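PDB 3D8P: acetyltransferase of GNAT family, which probably transfers an acetyl group from acetyl-coenzyme A to an amine of a substrate not yet identified, as other GNAT-family acetyltransferases do. Local coordinates for residues Y9-K14 and L41-E45; F20-Q25 and K83-D87; G70-L74 and Q110-Y116; I115-D121 and D153-R159. All coordinates share one frame. Numbering follows the deposited sequence.

Interaction 1. Residues Y9-K14 and L41-E45; sequences YNRSYK and LENIE. With ACT (acetate ion), chain D.
Two salt bridges tie the extended-then-turning segment 9-14 to 41-45. Lys14, its side chain fully extended (chi all t), brings NZ to 3.1 Å from the backbone O of Glu42 in a hydrogen bond, and to 3.3 Å from Glu42 OE1 in a weaker, charge-assisted one; Glu42 OE2 is also paired with Arg35. At the other end Arg11 NH1 lies 3.0 Å from Glu45 OE1, a salt bridge whose hydrogen bond is weak (130° at the hydrogen). The register follows these pairs, with CA-CA 7.6 Å for Arg11-Glu45 and 7.4 Å for Lys14-Glu42. Between them an acetate, probably from the crystallisation liquor, accepts at OXT from Tyr9 OH (2.4 Å, very short) and at O from Glu45 N (3.3 Å). The contact joins the link between the first strand and first helix of the GNAT fold to the start of helix 44-49, where Asn43 holds the N-cap position without a side-chain capping bond. An Asx turn shapes the link: Asn10 OD1 accepts from Ser12 N at 3.1 Å. Tyr9 (chi1 t) lays one ring face against Ile44, whose CB sits 3.8 Å from the centroid, 22° off the normal, a CH-pi contact; Phe55 and Leu17 flank both.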
# COMPACT_ATOMS: atom_id res chain seq x y z
N TYR A 9 -4.78 -5.18 -9.90
CA TYR A 9 -3.61 -5.14 -10.75
C TYR A 9 -3.69 -6.29 -11.76
O TYR A 9 -4.12 -7.39 -11.41
CB TYR A 9 -2.35 -5.30 -9.89
CG TYR A 9 -1.08 -5.59 -10.67
CD1 TYR A 9 -0.28 -4.55 -11.14
CD2 TYR A 9 -0.68 -6.90 -10.95
CE1 TYR A 9 0.86 -4.79 -11.86
CE2 TYR A 9 0.46 -7.15 -11.68
CZ TYR A 9 1.23 -6.09 -12.11
OH TYR A 9 2.37 -6.30 -12.83
N ASN A 10 -3.30 -6.03 -13.00
CA ASN A 10 -3.03 -7.09 -13.97
C ASN A 10 -1.64 -6.81 -14.57
O ASN A 10 -1.13 -5.68 -14.41
CB ASN A 10 -4.17 -7.30 -14.98
CG ASN A 10 -4.25 -6.20 -16.02
OD1 ASN A 10 -3.34 -6.04 -16.81
ND2 ASN A 10 -5.38 -5.50 -16.07
N ARG A 11 -1.02 -7.84 -15.17
CA ARG A 11 0.37 -7.79 -15.68
C ARG A 11 0.67 -6.72 -16.72
O ARG A 11 1.83 -6.35 -16.90
CB ARG A 11 0.78 -9.14 -16.28
CG ARG A 11 0.85 -10.24 -15.24
CD ARG A 11 1.69 -11.42 -15.72
NE ARG A 11 1.15 -12.08 -16.90
CZ ARG A 11 0.12 -12.93 -16.90
NH1 ARG A 11 -0.54 -13.19 -15.79
NH2 ARG A 11 -0.26 -13.50 -18.04
N SER A 12 -0.35 -6.25 -17.43
CA SER A 12 -0.14 -5.21 -18.42
C SER A 12 0.39 -3.95 -17.78
O SER A 12 1.08 -3.17 -18.43
CB SER A 12 -1.43 -4.91 -19.20
OG SER A 12 -2.50 -4.49 -18.38
N TYR A 13 0.08 -3.77 -16.49
CA TYR A 13 0.44 -2.55 -15.76
C TYR A 13 1.82 -2.59 -15.12
O TYR A 13 2.20 -1.59 -14.49
CB TYR A 13 -0.61 -2.27 -14.69
CG TYR A 13 -1.89 -1.63 -15.16
CD1 TYR A 13 -1.93 -0.28 -15.48
CD2 TYR A 13 -3.06 -2.37 -15.26
CE1 TYR A 13 -3.11 0.33 -15.89
CE2 TYR A 13 -4.25 -1.77 -15.67
CZ TYR A 13 -4.28 -0.42 -15.97
OH TYR A 13 -5.47 0.17 -16.40
N LYS A 14 2.56 -3.68 -15.28
CA LYS A 14 3.88 -3.83 -14.63
C LYS A 14 4.79 -2.62 -14.76
O LYS A 14 5.23 -2.06 -13.76
CB LYS A 14 4.64 -5.05 -15.15
CG LYS A 14 6.02 -5.18 -14.50
CD LYS A 14 6.72 -6.48 -14.86
CE LYS A 14 8.13 -6.50 -14.28
NZ LYS A 14 8.84 -7.80 -14.53
N LEU A 41 7.92 -5.72 -6.69
CA LEU A 41 7.27 -5.09 -7.84
C LEU A 41 7.53 -5.80 -9.18
O LEU A 41 6.79 -5.59 -10.13
CB LEU A 41 7.67 -3.62 -7.93
CG LEU A 41 7.35 -2.69 -6.77
CD1 LEU A 41 7.82 -1.26 -7.11
CD2 LEU A 41 5.85 -2.75 -6.43
N GLU A 42 8.55 -6.64 -9.26
CA GLU A 42 8.86 -7.37 -10.48
C GLU A 42 7.87 -8.51 -10.75
O GLU A 42 7.75 -8.97 -11.89
CB GLU A 42 10.28 -7.99 -10.42
CG GLU A 42 11.42 -7.00 -10.28
CD GLU A 42 11.48 -5.97 -11.40
OE1 GLU A 42 10.91 -6.19 -12.50
OE2 GLU A 42 12.13 -4.92 -11.19
N ASN A 43 7.24 -9.00 -9.69
CA ASN A 43 6.36 -10.16 -9.76
C ASN A 43 5.15 -9.89 -8.82
O ASN A 43 5.05 -10.53 -7.80
CB ASN A 43 7.10 -11.49 -9.30
CG ASN A 43 8.54 -11.76 -9.97
OD1 ASN A 43 9.56 -11.16 -9.58
ND2 ASN A 43 8.61 -12.77 -10.85
N ILE A 44 4.25 -8.95 -9.15
CA ILE A 44 3.12 -8.58 -8.27
C ILE A 44 2.13 -9.72 -8.12
O ILE A 44 1.67 -9.96 -7.00
CB ILE A 44 2.32 -7.26 -8.72
CG1 ILE A 44 3.15 -5.97 -8.62
CG2 ILE A 44 1.07 -7.04 -7.88
CD1 ILE A 44 3.44 -5.48 -7.25
N GLU A 45 1.77 -10.40 -9.20
CA GLU A 45 0.85 -11.54 -9.12
C GLU A 45 1.42 -12.55 -8.12
O GLU A 45 0.71 -12.99 -7.24
CB GLU A 45 0.57 -12.23 -10.48
CG GLU A 45 -0.22 -11.37 -11.49
CD GLU A 45 -0.90 -12.15 -12.64
OE1 GLU A 45 -0.65 -13.39 -12.81
OE2 GLU A 45 -1.72 -11.51 -13.37
C ACT D . 3.92 -9.56 -12.96
O ACT D . 3.26 -10.19 -12.09
OXT ACT D . 3.45 -8.44 -13.27
CH3 ACT D . 5.19 -10.08 -13.61

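Interaction 2. Residues F20-Q25 and K83-D87; sequences FILSIQ and KMFVD. With EDO (1,2-ethanediol), chain G; EDO (1,2-ethanediol), chain F; ACT (acetate ion), chain E.
Phe85 (chi1 m) points its CB at helix 20-25 and sets its ring among three helix side chains: Ile24 CG2 3.6 Å from Phe85 CD1, Ile21 CG2 3.7 Å from Phe85 CE2, and Gln25 CG 3.9 Å from Phe85 CZ. Ile21 and Phe85 are nearest in register, CA-CA 6.9 Å. The helix crosses strand 83-86 at 75°, axes 9.3 Å apart, so the first long helix of the GNAT fold lies steeply across one face of the central sheet. Lys83 interrupts the strand with positive phi (phi/psi 49/51), consistent with the usual GNAT bulge at the acetyl-coenzyme A cleft; Met84 to Val86 are extended. No hydrogen bond links the segments. Phe20 (chi1 t) folds back, CE2 3.7 Å from Phe85 CB and, at the ring edge, CZ 3.7 Å from Asp87 N. Ile21 CD1 meets Lys83 CB at 4.0 Å; Gln25 NE2 and Lys83 NZ both bond to Gln38. Ethanediols, probably from the crystallisation liquor, bond to Met84 N (O2, chain G, 2.9 Å) and Met84 O (O1, chain F, 2.8 Å).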
# COMPACT_ATOMS: atom_id res chain seq x y z
N PHE A 20 5.52 4.73 -11.94
CA PHE A 20 4.65 5.54 -11.07
C PHE A 20 5.19 5.61 -9.65
O PHE A 20 5.39 6.67 -9.10
CB PHE A 20 3.22 4.95 -11.07
CG PHE A 20 2.26 5.64 -10.14
CD1 PHE A 20 1.62 6.80 -10.52
CD2 PHE A 20 1.97 5.10 -8.90
CE1 PHE A 20 0.73 7.42 -9.67
CE2 PHE A 20 1.08 5.72 -8.05
CZ PHE A 20 0.45 6.87 -8.44
N ILE A 21 5.42 4.45 -9.05
CA ILE A 21 5.93 4.39 -7.70
C ILE A 21 7.32 5.08 -7.62
O ILE A 21 7.53 5.97 -6.79
CB ILE A 21 5.94 2.92 -7.20
CG1 ILE A 21 4.49 2.44 -7.04
CG2 ILE A 21 6.71 2.80 -5.92
CD1 ILE A 21 4.30 1.02 -6.47
N LEU A 22 8.24 4.70 -8.50
CA LEU A 22 9.59 5.26 -8.51
C LEU A 22 9.66 6.78 -8.72
O LEU A 22 10.53 7.42 -8.13
CB LEU A 22 10.45 4.59 -9.60
CG LEU A 22 10.97 3.17 -9.36
CD1 LEU A 22 11.67 2.63 -10.64
CD2 LEU A 22 11.90 3.15 -8.16
N SER A 23 8.79 7.35 -9.56
CA SER A 23 8.79 8.81 -9.77
C SER A 23 8.39 9.54 -8.48
O SER A 23 9.00 10.54 -8.13
CB SER A 23 7.87 9.23 -10.94
OG SER A 23 6.49 9.03 -10.60
N ILE A 24 7.36 9.04 -7.79
CA ILE A 24 6.95 9.60 -6.50
C ILE A 24 8.05 9.48 -5.43
O ILE A 24 8.41 10.46 -4.78
CB ILE A 24 5.63 8.92 -5.99
CG1 ILE A 24 4.46 9.20 -6.96
CG2 ILE A 24 5.27 9.41 -4.57
CD1 ILE A 24 3.17 8.47 -6.58
N GLN A 25 8.55 8.26 -5.24
CA GLN A 25 9.62 7.97 -4.26
C GLN A 25 10.88 8.80 -4.46
O GLN A 25 11.39 9.41 -3.50
CB GLN A 25 10.05 6.50 -4.36
CG GLN A 25 9.15 5.50 -3.70
CD GLN A 25 9.51 4.07 -4.07
OE1 GLN A 25 10.18 3.83 -5.08
NE2 GLN A 25 9.07 3.12 -3.27
N LYS A 83 3.08 -0.32 -0.44
CA LYS A 83 3.07 0.47 -1.68
C LYS A 83 1.81 1.28 -1.90
O LYS A 83 1.20 1.19 -2.97
CB LYS A 83 3.31 -0.46 -2.89
CG LYS A 83 4.50 -1.40 -2.78
CD LYS A 83 5.86 -0.71 -2.69
CE LYS A 83 6.97 -1.77 -2.51
NZ LYS A 83 8.27 -1.21 -2.10
N MSE A 84 1.40 2.04 -0.89
CA MSE A 84 0.29 2.96 -1.05
C MSE A 84 0.79 4.32 -1.55
O MSE A 84 1.61 4.96 -0.91
CB MSE A 84 -0.53 3.13 0.22
CG MSE A 84 -1.80 3.93 -0.09
SE MSE A 84 -2.89 4.19 1.44
CE MSE A 84 -4.38 4.91 0.47
N PHE A 85 0.31 4.70 -2.72
CA PHE A 85 0.74 5.92 -3.41
C PHE A 85 -0.44 6.52 -4.15
O PHE A 85 -1.29 5.78 -4.64
CB PHE A 85 1.86 5.62 -4.40
CG PHE A 85 3.14 5.28 -3.76
CD1 PHE A 85 4.01 6.28 -3.32
CD2 PHE A 85 3.52 3.96 -3.60
CE1 PHE A 85 5.22 5.97 -2.72
CE2 PHE A 85 4.73 3.65 -2.96
CZ PHE A 85 5.57 4.66 -2.53
N VAL A 86 -0.48 7.85 -4.24
CA VAL A 86 -1.53 8.57 -4.94
C VAL A 86 -0.87 9.69 -5.70
O VAL A 86 -0.03 10.39 -5.18
CB VAL A 86 -2.60 9.14 -3.97
CG1 VAL A 86 -3.63 10.04 -4.72
CG2 VAL A 86 -3.31 8.00 -3.25
N ASP A 87 -1.23 9.83 -6.96
CA ASP A 87 -0.71 10.89 -7.80
C ASP A 87 -0.93 12.25 -7.09
O ASP A 87 -2.00 12.49 -6.52
CB ASP A 87 -1.42 10.84 -9.15
CG ASP A 87 -0.77 11.72 -10.18
OD1 ASP A 87 -0.77 12.95 -9.98
OD2 ASP A 87 -0.28 11.18 -11.20
C1 EDO G . 2.74 1.22 3.92
O1 EDO G . 4.11 1.31 3.55
C2 EDO G . 1.83 1.41 2.72
O2 EDO G . 2.56 2.17 1.78
C1 EDO F . 4.00 5.58 1.11
O1 EDO F . 3.71 4.22 0.73
C2 EDO F . 3.18 6.00 2.31
O2 EDO F . 3.59 5.28 3.49
C ACT E . 2.20 9.25 -1.07
O ACT E . 2.24 9.43 0.18
OXT ACT E . 1.11 8.95 -1.62
CH3 ACT E . 3.43 9.40 -1.90

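Interaction 3. Residues G70-L74 and Q110-Y116; sequences GLIRL and QNIDGIY
Arg73, Leu71 and Ile112 carry this contact between strand 70-73 of the central GNAT sheet and the turn that leads from helix 95-109 into strand 114-116. Strand 78-86 lies between the two strands in the sheet, so they meet through side chains, with CA-CA distances of 8.5 Å for Leu71-Ile115 and 8.2 Å for Arg73-Ile112; the Leu71-to-Leu74 CA direction is 87° from that of Gln110 to Tyr116, turn included. A Schellman motif closes helix 95-109, with Asn111 (phi 58°) as C-prime residue, and the reversal sends Ile112 back toward the sheet. Leu71 (chi1 t) and Ile112 (chi1 m) both direct CB at the opposing segment, and Leu71 CD2 reaches Ile112 CD1 at 3.9 Å; Leu71 CD1 also touches Ile115 CG2 at 4.1 Å. Cys107 of helix 95-109 borders all three aliphatic residues. Leu74 CD1 rests 4.3 Å from Tyr116 CD2. Arg73 stretches out (chi1 t) along the turn, with Ile112 CG1 over one face of its guanidinium, 3.9 Å from Arg73 CZ. NH2 of Arg73 is held by Asn77 OD1, while the helix end is met at the guanidinium edge by a hydrogen bond from Arg73 NH1 to Gln110 O, 3.2 Å with 146° at the hydrogen.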
# COMPACT_ATOMS: atom_id res chain seq x y z
N GLY A 70 -1.16 -2.10 -1.88
CA GLY A 70 -0.91 -3.52 -1.75
C GLY A 70 -1.14 -4.02 -0.33
O GLY A 70 -1.12 -3.25 0.63
N LEU A 71 -1.38 -5.32 -0.21
CA LEU A 71 -1.52 -5.96 1.08
C LEU A 71 -0.87 -7.32 1.02
O LEU A 71 -1.13 -8.12 0.07
CB LEU A 71 -3.00 -6.15 1.47
CG LEU A 71 -3.25 -6.64 2.91
CD1 LEU A 71 -3.41 -5.48 3.89
CD2 LEU A 71 -4.43 -7.55 3.02
N ILE A 72 -0.03 -7.61 2.01
CA ILE A 72 0.44 -8.99 2.20
C ILE A 72 -0.21 -9.61 3.43
O ILE A 72 -0.48 -8.97 4.43
CB ILE A 72 2.00 -9.16 2.23
CG1 ILE A 72 2.63 -8.37 3.35
CG2 ILE A 72 2.61 -8.77 0.86
CD1 ILE A 72 4.07 -8.79 3.70
N ARG A 73 -0.44 -10.90 3.33
CA ARG A 73 -0.99 -11.67 4.39
C ARG A 73 0.13 -12.22 5.31
O ARG A 73 1.10 -12.79 4.83
CB ARG A 73 -1.84 -12.80 3.80
CG ARG A 73 -2.47 -13.64 4.86
CD ARG A 73 -3.79 -14.21 4.44
NE ARG A 73 -4.53 -14.59 5.65
CZ ARG A 73 -5.84 -14.78 5.71
NH1 ARG A 73 -6.59 -14.62 4.62
NH2 ARG A 73 -6.41 -15.12 6.86
N LEU A 74 -0.00 -11.99 6.61
CA LEU A 74 0.98 -12.46 7.61
C LEU A 74 0.43 -13.70 8.28
O LEU A 74 -0.65 -14.13 7.92
CB LEU A 74 1.20 -11.40 8.68
CG LEU A 74 1.58 -9.99 8.22
CD1 LEU A 74 1.79 -9.14 9.47
CD2 LEU A 74 2.83 -10.03 7.29
N GLN A 110 -12.01 -11.93 3.68
CA GLN A 110 -10.98 -12.95 3.82
C GLN A 110 -10.57 -13.28 5.26
O GLN A 110 -9.58 -13.98 5.46
CB GLN A 110 -9.78 -12.56 2.96
CG GLN A 110 -10.12 -12.66 1.46
CD GLN A 110 -9.04 -12.12 0.55
OE1 GLN A 110 -7.89 -11.94 0.95
NE2 GLN A 110 -9.41 -11.87 -0.72
N ASN A 111 -11.36 -12.82 6.23
CA ASN A 111 -11.10 -13.08 7.67
C ASN A 111 -9.75 -12.58 8.20
O ASN A 111 -9.09 -13.26 9.00
CB ASN A 111 -11.31 -14.57 7.97
CG ASN A 111 -12.73 -15.01 7.68
OD1 ASN A 111 -13.68 -14.49 8.28
ND2 ASN A 111 -12.90 -15.96 6.75
N ILE A 112 -9.35 -11.40 7.74
CA ILE A 112 -8.13 -10.76 8.22
C ILE A 112 -8.56 -9.82 9.34
O ILE A 112 -9.47 -9.01 9.18
CB ILE A 112 -7.38 -10.03 7.10
CG1 ILE A 112 -6.80 -11.07 6.13
CG2 ILE A 112 -6.27 -9.13 7.65
CD1 ILE A 112 -6.23 -10.47 4.86
N ASP A 113 -7.92 -9.98 10.49
CA ASP A 113 -8.23 -9.25 11.71
C ASP A 113 -7.62 -7.87 11.84
O ASP A 113 -8.11 -7.04 12.62
CB ASP A 113 -7.78 -10.10 12.90
CG ASP A 113 -8.66 -11.33 13.08
OD1 ASP A 113 -9.85 -11.22 12.75
OD2 ASP A 113 -8.17 -12.37 13.55
N GLY A 114 -6.58 -7.60 11.08
CA GLY A 114 -5.89 -6.33 11.25
C GLY A 114 -4.87 -6.09 10.19
O GLY A 114 -4.51 -7.01 9.50
N ILE A 115 -4.38 -4.85 10.15
CA ILE A 115 -3.46 -4.35 9.16
C ILE A 115 -2.35 -3.57 9.84
O ILE A 115 -2.60 -2.55 10.50
CB ILE A 115 -4.18 -3.38 8.14
CG1 ILE A 115 -5.42 -4.03 7.52
CG2 ILE A 115 -3.19 -2.90 7.06
CD1 ILE A 115 -6.22 -3.13 6.59
N TYR A 116 -1.12 -4.07 9.67
CA TYR A 116 0.07 -3.41 10.12
C TYR A 116 0.69 -2.68 8.94
O TYR A 116 0.46 -3.05 7.81
CB TYR A 116 1.10 -4.43 10.65
CG TYR A 116 0.77 -5.04 11.98
CD1 TYR A 116 1.20 -4.43 13.15
CD2 TYR A 116 0.06 -6.23 12.10
CE1 TYR A 116 0.92 -4.97 14.38
CE2 TYR A 116 -0.24 -6.77 13.35
CZ TYR A 116 0.22 -6.13 14.48
OH TYR A 116 -0.02 -6.61 15.74

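Interaction 4. Residues I115-D121 and D153-R159; sequences IYLGTID and DNRFYYR. With EDO (1,2-ethanediol), chain G; EDO (1,2-ethanediol), chain F.
Strands 115-119 and 155-159 form an antiparallel ladder in the half of the GNAT sheet beyond strand 78-86, axes 4.7 Å apart at closest, directions at 162°. Hydrogen-bonded pairs are Ile115-Arg159 (N to O 2.9 Å, O to N 2.8 Å), Leu117-Tyr157 (likewise 3.0, 2.9 Å) and Thr119-Arg155 (2.8, 3.0 Å); Tyr116-Tyr158 and Gly118-Phe156 are non-hydrogen-bonded. A classic beta bulge ends the ladder, Asn154 and Arg155 both facing Thr119, whose O also accepts from Asn154 N at 3.0 Å. Gly118 admits Asp153 and Phe156, for a CB there would clash with both. On the face of Ile115, Leu117 CD1 packs 3.8 Å from Tyr157 CD1, with Tyr157 OH bonded to Gln127. On the other, the edge of Tyr158 (chi1 t) meets the ring face of Tyr116 (chi1 m), centroids 4.6 Å apart, planes at 50°. Ethanediol O2 (chain F) lies 2.5 Å from Thr119 OG1. In the bulge Arg155, also paired with Glu137, bends (chi1 to chi3 m) into a salt bridge, NH1 2.7 Å from Asp121 OD1.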
# COMPACT_ATOMS: atom_id res chain seq x y z
N ILE A 115 -4.38 -4.85 10.15
CA ILE A 115 -3.46 -4.35 9.16
C ILE A 115 -2.35 -3.57 9.84
O ILE A 115 -2.60 -2.55 10.50
CB ILE A 115 -4.18 -3.38 8.14
CG1 ILE A 115 -5.42 -4.03 7.52
CG2 ILE A 115 -3.19 -2.90 7.06
CD1 ILE A 115 -6.22 -3.13 6.59
N TYR A 116 -1.12 -4.07 9.67
CA TYR A 116 0.07 -3.41 10.12
C TYR A 116 0.69 -2.68 8.94
O TYR A 116 0.46 -3.05 7.81
CB TYR A 116 1.10 -4.43 10.65
CG TYR A 116 0.77 -5.04 11.98
CD1 TYR A 116 1.20 -4.43 13.15
CD2 TYR A 116 0.06 -6.23 12.10
CE1 TYR A 116 0.92 -4.97 14.38
CE2 TYR A 116 -0.24 -6.77 13.35
CZ TYR A 116 0.22 -6.13 14.48
OH TYR A 116 -0.02 -6.61 15.74
N LEU A 117 1.50 -1.67 9.20
CA LEU A 117 2.30 -1.05 8.16
C LEU A 117 3.51 -0.38 8.78
O LEU A 117 3.49 -0.00 9.95
CB LEU A 117 1.49 -0.05 7.32
CG LEU A 117 1.02 1.28 7.90
CD1 LEU A 117 2.06 2.36 7.75
CD2 LEU A 117 -0.28 1.71 7.30
N GLY A 118 4.56 -0.28 7.98
CA GLY A 118 5.73 0.52 8.30
C GLY A 118 5.84 1.56 7.19
O GLY A 118 5.50 1.28 6.04
N THR A 119 6.32 2.74 7.52
CA THR A 119 6.51 3.80 6.54
C THR A 119 7.70 4.67 6.99
O THR A 119 8.23 4.50 8.07
CB THR A 119 5.19 4.59 6.32
OG1 THR A 119 5.34 5.46 5.20
CG2 THR A 119 4.75 5.37 7.56
N ILE A 120 8.12 5.63 6.16
CA ILE A 120 9.30 6.46 6.46
C ILE A 120 8.82 7.83 6.93
O ILE A 120 7.71 8.22 6.56
CB ILE A 120 10.19 6.62 5.20
CG1 ILE A 120 10.46 5.27 4.52
CG2 ILE A 120 11.51 7.28 5.56
CD1 ILE A 120 11.43 4.36 5.31
N ASP A 121 9.63 8.57 7.70
CA ASP A 121 9.16 9.84 8.22
C ASP A 121 8.97 10.87 7.11
O ASP A 121 8.24 11.84 7.29
CB ASP A 121 10.09 10.36 9.33
CG ASP A 121 9.33 10.98 10.48
OD1 ASP A 121 8.08 10.96 10.42
OD2 ASP A 121 9.96 11.45 11.46
N ASP A 153 12.05 1.73 7.00
CA ASP A 153 10.91 2.17 7.80
C ASP A 153 11.32 2.60 9.19
O ASP A 153 12.16 1.97 9.83
CB ASP A 153 9.91 1.06 7.96
CG ASP A 153 9.22 0.73 6.70
OD1 ASP A 153 9.13 1.65 5.86
OD2 ASP A 153 8.76 -0.43 6.54
N ASN A 154 10.69 3.65 9.65
CA ASN A 154 10.92 4.13 10.99
C ASN A 154 9.64 4.49 11.73
O ASN A 154 9.72 4.95 12.88
CB ASN A 154 11.89 5.32 10.95
CG ASN A 154 11.57 6.31 9.83
OD1 ASN A 154 10.51 6.92 9.83
ND2 ASN A 154 12.51 6.49 8.89
N ARG A 155 8.48 4.34 11.10
CA ARG A 155 7.22 4.59 11.79
C ARG A 155 6.31 3.42 11.49
O ARG A 155 6.20 2.97 10.33
CB ARG A 155 6.56 5.91 11.34
CG ARG A 155 7.44 7.19 11.41
CD ARG A 155 7.47 7.84 12.76
NE ARG A 155 6.15 8.34 13.16
CZ ARG A 155 5.70 9.59 13.06
NH1 ARG A 155 6.42 10.56 12.51
NH2 ARG A 155 4.48 9.86 13.51
N PHE A 156 5.64 2.92 12.53
CA PHE A 156 4.80 1.72 12.43
C PHE A 156 3.41 1.98 12.93
O PHE A 156 3.21 2.71 13.87
CB PHE A 156 5.45 0.54 13.19
CG PHE A 156 6.82 0.24 12.71
CD1 PHE A 156 7.01 -0.51 11.55
CD2 PHE A 156 7.91 0.77 13.37
CE1 PHE A 156 8.30 -0.74 11.06
CE2 PHE A 156 9.19 0.59 12.88
CZ PHE A 156 9.38 -0.20 11.75
N TYR A 157 2.44 1.35 12.29
CA TYR A 157 1.05 1.58 12.60
C TYR A 157 0.25 0.28 12.50
O TYR A 157 0.67 -0.68 11.88
CB TYR A 157 0.45 2.62 11.65
CG TYR A 157 1.04 4.00 11.73
CD1 TYR A 157 2.19 4.33 11.01
CD2 TYR A 157 0.45 4.99 12.48
CE1 TYR A 157 2.74 5.61 11.06
CE2 TYR A 157 0.98 6.29 12.52
CZ TYR A 157 2.13 6.58 11.82
OH TYR A 157 2.68 7.84 11.85
N TYR A 158 -0.92 0.30 13.14
CA TYR A 158 -1.83 -0.83 13.14
C TYR A 158 -3.28 -0.33 13.15
O TYR A 158 -3.64 0.61 13.85
CB TYR A 158 -1.59 -1.78 14.33
CG TYR A 158 -2.61 -2.91 14.42
CD1 TYR A 158 -2.48 -4.06 13.67
CD2 TYR A 158 -3.71 -2.80 15.28
CE1 TYR A 158 -3.45 -5.09 13.75
CE2 TYR A 158 -4.67 -3.79 15.37
CZ TYR A 158 -4.53 -4.94 14.59
OH TYR A 158 -5.47 -5.95 14.70
N ARG A 159 -4.10 -0.99 12.33
CA ARG A 159 -5.51 -0.78 12.31
C ARG A 159 -6.20 -2.10 12.55
O ARG A 159 -5.99 -3.05 11.81
CB ARG A 159 -5.99 -0.23 10.96
CG ARG A 159 -7.50 -0.12 10.89
CD ARG A 159 -7.98 0.80 9.79
NE ARG A 159 -9.44 0.82 9.75
CZ ARG A 159 -10.16 1.47 8.83
NH1 ARG A 159 -9.58 2.15 7.85
NH2 ARG A 159 -11.47 1.40 8.87
C1 EDO G . 2.74 1.22 3.92
O1 EDO G . 4.11 1.31 3.55
C2 EDO G . 1.83 1.41 2.72
O2 EDO G . 2.56 2.17 1.78
C1 EDO F . 4.00 5.58 1.11
O1 EDO F . 3.71 4.22 0.73
C2 EDO F . 3.18 6.00 2.31
O2 EDO F . 3.59 5.28 3.49

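How the interactions relate
Interactions 1 and 2 pack side by side: Leu41 CD2 lies 4.1 Å from both Ile21 CD1 and Lys83 CG, and their segments alternate along the chain. Interactions 3 and 4 share Ile115 and Tyr116 on strand 114-119, and Tyr158 OH stands 3.5 Å from Gly114 CA. Interactions 2 and 4, with centres about 17 Å apart, sit on neighbouring strands 78-86 and 114-119, and the same two ethanediols touch both. In GNAT enzymes these two strands splay apart to admit acetyl-coenzyme A, so the ethanediols probably mark that cleft. The calcium bound by Asp34, Asp36 and Asp37 lies about 10 Å from the Gln25 side chain.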